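Local coordinates for protein sulfate transporter 4.1, chloroplastic (Arabidopsis thaliana, PDB 7LHV) that carries sulfate across the membrane together with protons, as a secondary active symporter of the SLC26/SulP family, at residues 199-204 / 343-348. Numbering follows the deposited sequence.
With LBN (1-palmitoyl-2-oleoyl-sn-glycero-3-phosphocholine), chain E; S1P ((2S,3R,4E)-2-amino-3-hydroxyoctadec-4-en-1-yl dihydrogen phosphate), chain G.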
loop_
_atom_site.group_PDB
_atom_site.type_symbol
_atom_site.label_atom_id
_atom_site.label_comp_id
_atom_site.label_asym_id
_atom_site.label_seq_id
_atom_site.Cartn_x
_atom_site.Cartn_y
_atom_site.Cartn_z
ATOM N N TRP A 199 -0.446 4.658 12.559
ATOM C CA TRP A 199 -1.272 5.086 11.437
ATOM C C TRP A 199 -1.012 4.274 10.175
ATOM O O TRP A 199 -1.819 4.330 9.243
ATOM C CB TRP A 199 -1.044 6.570 11.150
ATOM C CG TRP A 199 0.396 6.930 11.009
ATOM C CD1 TRP A 199 1.228 7.372 11.993
ATOM C CD2 TRP A 199 1.185 6.859 9.819
ATOM N NE1 TRP A 199 2.484 7.589 11.487
ATOM C CE2 TRP A 199 2.483 7.280 10.153
ATOM C CE3 TRP A 199 0.917 6.481 8.500
ATOM C CZ2 TRP A 199 3.512 7.334 9.220
ATOM C CZ3 TRP A 199 1.938 6.537 7.576
ATOM C CH2 TRP A 199 3.219 6.960 7.939
ATOM N N LEU A 200 0.089 3.524 10.121
ATOM C CA LEU A 200 0.389 2.710 8.949
ATOM C C LEU A 200 -0.553 1.527 8.793
ATOM O O LEU A 200 -0.577 0.917 7.720
ATOM C CB LEU A 200 1.829 2.199 9.016
ATOM C CG LEU A 200 2.895 3.040 8.319
ATOM C CD1 LEU A 200 4.276 2.518 8.666
ATOM C CD2 LEU A 200 2.680 3.036 6.819
ATOM N N ILE A 201 -1.321 1.191 9.825
ATOM C CA ILE A 201 -2.205 0.042 9.783
ATOM C C ILE A 201 -3.676 0.443 9.730
ATOM O O ILE A 201 -4.485 -0.289 9.150
ATOM C CB ILE A 201 -1.931 -0.882 10.990
ATOM C CG1 ILE A 201 -0.474 -1.332 10.987
ATOM C CG2 ILE A 201 -2.824 -2.105 10.963
ATOM C CD1 ILE A 201 -0.091 -2.119 9.760
ATOM N N ARG A 202 -4.039 1.602 10.279
ATOM C CA ARG A 202 -5.436 2.005 10.391
ATOM C C ARG A 202 -6.082 2.343 9.054
ATOM O O ARG A 202 -7.230 2.799 9.050
ATOM C CB ARG A 202 -5.555 3.197 11.341
ATOM C CG ARG A 202 -4.961 2.938 12.712
ATOM C CD ARG A 202 -5.153 4.125 13.640
ATOM N NE ARG A 202 -4.124 4.174 14.671
ATOM C CZ ARG A 202 -4.080 3.370 15.726
ATOM N NH1 ARG A 202 -5.016 2.460 15.941
ATOM N NH2 ARG A 202 -3.075 3.485 16.586
ATOM N N PHE A 203 -5.395 2.144 7.931
ATOM C CA PHE A 203 -6.034 2.306 6.633
ATOM C C PHE A 203 -6.920 1.125 6.265
ATOM O O PHE A 203 -7.667 1.217 5.287
ATOM C CB PHE A 203 -4.978 2.518 5.541
ATOM C CG PHE A 203 -4.242 1.267 5.155
ATOM C CD1 PHE A 203 -3.097 0.887 5.828
ATOM C CD2 PHE A 203 -4.692 0.470 4.116
ATOM C CE1 PHE A 203 -2.420 -0.260 5.479
ATOM C CE2 PHE A 203 -4.020 -0.676 3.768
ATOM C CZ PHE A 203 -2.882 -1.041 4.449
ATOM N N ILE A 204 -6.847 0.025 7.012
ATOM C CA ILE A 204 -7.631 -1.161 6.687
ATOM C C ILE A 204 -9.096 -0.900 7.004
ATOM O O ILE A 204 -9.438 -0.443 8.101
ATOM C CB ILE A 204 -7.098 -2.381 7.448
ATOM C CG1 ILE A 204 -5.623 -2.599 7.117
ATOM C CG2 ILE A 204 -7.901 -3.614 7.101
ATOM C CD1 ILE A 204 -4.945 -3.615 7.991
ATOM N N VAL A 343 -3.643 -6.514 15.208
ATOM C CA VAL A 343 -4.919 -6.607 15.910
ATOM C C VAL A 343 -4.968 -5.584 17.036
ATOM O O VAL A 343 -5.934 -4.819 17.162
ATOM C CB VAL A 343 -5.136 -8.036 16.434
ATOM C CG1 VAL A 343 -6.268 -8.065 17.440
ATOM C CG2 VAL A 343 -5.418 -8.982 15.281
ATOM N N ALA A 344 -3.903 -5.516 17.836
ATOM C CA ALA A 344 -3.874 -4.558 18.933
ATOM C C ALA A 344 -3.974 -3.130 18.427
ATOM O O ALA A 344 -4.551 -2.273 19.103
ATOM C CB ALA A 344 -2.603 -4.738 19.757
ATOM N N ILE A 345 -3.419 -2.849 17.247
ATOM C CA ILE A 345 -3.540 -1.509 16.687
ATOM C C ILE A 345 -4.969 -1.251 16.233
ATOM O O ILE A 345 -5.489 -0.137 16.371
ATOM C CB ILE A 345 -2.530 -1.313 15.544
ATOM C CG1 ILE A 345 -1.104 -1.372 16.086
ATOM C CG2 ILE A 345 -2.763 0.005 14.838
ATOM C CD1 ILE A 345 -0.052 -1.411 15.013
ATOM N N LEU A 346 -5.634 -2.274 15.703
ATOM C CA LEU A 346 -6.926 -2.064 15.064
ATOM C C LEU A 346 -8.094 -2.247 16.022
ATOM O O LEU A 346 -9.081 -1.509 15.935
ATOM C CB LEU A 346 -7.077 -3.013 13.873
ATOM C CG LEU A 346 -6.177 -2.712 12.676
ATOM C CD1 LEU A 346 -6.320 -3.793 11.623
ATOM C CD2 LEU A 346 -6.494 -1.351 12.092
ATOM N N GLU A 347 -8.009 -3.211 16.936
ATOM C CA GLU A 347 -9.123 -3.535 17.820
ATOM C C GLU A 347 -8.956 -2.948 19.217
ATOM O O GLU A 347 -9.817 -2.195 19.678
ATOM C CB GLU A 347 -9.303 -5.054 17.893
ATOM C CG GLU A 347 -9.757 -5.674 16.588
ATOM C CD GLU A 347 -9.908 -7.177 16.682
ATOM O OE1 GLU A 347 -9.540 -7.748 17.729
ATOM O OE2 GLU A 347 -10.397 -7.786 15.709
ATOM N N SER A 348 -7.860 -3.280 19.903
ATOM C CA SER A 348 -7.693 -2.851 21.289
ATOM C C SER A 348 -7.630 -1.334 21.403
ATOM O O SER A 348 -8.260 -0.740 22.289
ATOM C CB SER A 348 -6.437 -3.482 21.884
ATOM O OG SER A 348 -6.075 -2.842 23.094
HETATM C C1 LBN E . 5.934 9.532 12.037
HETATM P P1 LBN E . 3.807 10.848 12.895
HETATM C C2 LBN E . 7.044 9.069 12.946
HETATM C C3 LBN E . 8.414 9.319 12.365
HETATM C C5 LBN E . 13.007 5.785 19.931
HETATM O O1 LBN E . 4.647 9.507 12.684
HETATM O O2 LBN E . 3.257 11.330 11.608
HETATM O O3 LBN E . 4.653 11.754 13.695
HETATM O O4 LBN E . 2.574 10.500 13.840
HETATM C C25 LBN E . 9.879 7.476 12.318
HETATM O O5 LBN E . 9.444 8.524 12.999
HETATM C C26 LBN E . 11.355 7.301 12.407
HETATM O O6 LBN E . 9.167 6.762 11.699
HETATM C C27 LBN E . 11.760 5.836 12.349
HETATM C C28 LBN E . 11.779 5.232 10.958
HETATM C C29 LBN E . 11.366 3.774 10.936
HETATM C C30 LBN E . 12.034 2.951 9.851
HETATM C C31 LBN E . 11.335 1.635 9.568
HETATM C C34 LBN E . 7.717 10.583 14.747
HETATM O O7 LBN E . 6.867 9.661 14.274
HETATM C C35 LBN E . 8.576 10.026 15.840
HETATM O O8 LBN E . 7.711 11.734 14.411
HETATM C C36 LBN E . 8.767 11.027 16.962
HETATM C C37 LBN E . 9.546 10.472 18.116
HETATM C C38 LBN E . 10.175 9.153 17.815
HETATM C C39 LBN E . 11.400 8.887 18.645
HETATM C C40 LBN E . 11.146 8.908 20.130
HETATM C C41 LBN E . 11.981 7.877 20.858
HETATM C C42 LBN E . 12.807 7.086 19.900
HETATM C C1 S1P G . 8.017 9.140 8.652
HETATM O O1 S1P G . 6.783 9.876 8.771
HETATM C C2 S1P G . 7.840 8.454 7.322
HETATM N N2 S1P G . 6.435 8.534 6.933
HETATM C C3 S1P G . 8.174 6.961 7.320
HETATM O O3 S1P G . 7.107 6.357 6.599
HETATM C C4 S1P G . 8.263 6.368 8.686
HETATM C C5 S1P G . 8.624 5.129 8.953
HETATM C C6 S1P G . 9.025 4.027 8.037
HETATM C C7 S1P G . 7.885 3.250 7.413
HETATM C C8 S1P G . 8.166 2.885 5.983
HETATM C C9 S1P G . 8.019 1.415 5.678
HETATM C C10 S1P G . 6.593 0.999 5.413
HETATM C C11 S1P G . 6.442 -0.414 4.903
HETATM C C12 S1P G . 5.066 -0.717 4.347
HETATM C C13 S1P G . 4.160 0.481 4.274
HETATM C C14 S1P G . 2.693 0.146 4.294
HETATM C C15 S1P G . 2.398 -1.325 4.162
HETATM C C16 S1P G . 1.400 -1.855 5.175
HETATM P P22 S1P G . 6.516 11.383 8.332
HETATM O O23 S1P G . 7.824 12.138 8.386
HETATM O O24 S1P G . 6.067 11.329 6.906
HETATM O O25 S1P G . 5.499 11.957 9.196
#
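I201 and R202, in the loop linking helices 173-194 and 206-229, pack against I345 and L346 on helix 330-358 in the transmembrane domain. The close-packed part is apolar and branched: L346 CG, anti to the carbonyl carbon (chi1 -70°), meets I201 CG2 at 3.8 Å, the two side chains crossing at about a right angle, while I201 CB faces I345 CG2. L346 CD1 rests against I204 CD1 at 3.9 Å and CD2 against I201 O. The turn I201-I204 is type I, closed by I204 N to I201 O. R202 reaches out extended from CG to NE; I345 CG2 lies over one guanidinium face, toward its rim, and NH1 is 2.7 Å from I345 O. W199 and L200, by contrast, do not touch 343-348 and turn to LBN, S1P and the second subunit. W199 NE1 donates to LBN O1 (3.1 Å, 152°), its CH2 nears S1P N2, and H494 of the second subunit meets the indole edge-to-face. An alanine in place of W199 would probably leave LBN O1 without this donor and open a gap between the lipids and the loop. The chemistry implies branched hydrocarbon and one guanidinium toward the helix, and a single hydrogen bond plus apolar contacts toward the lipids.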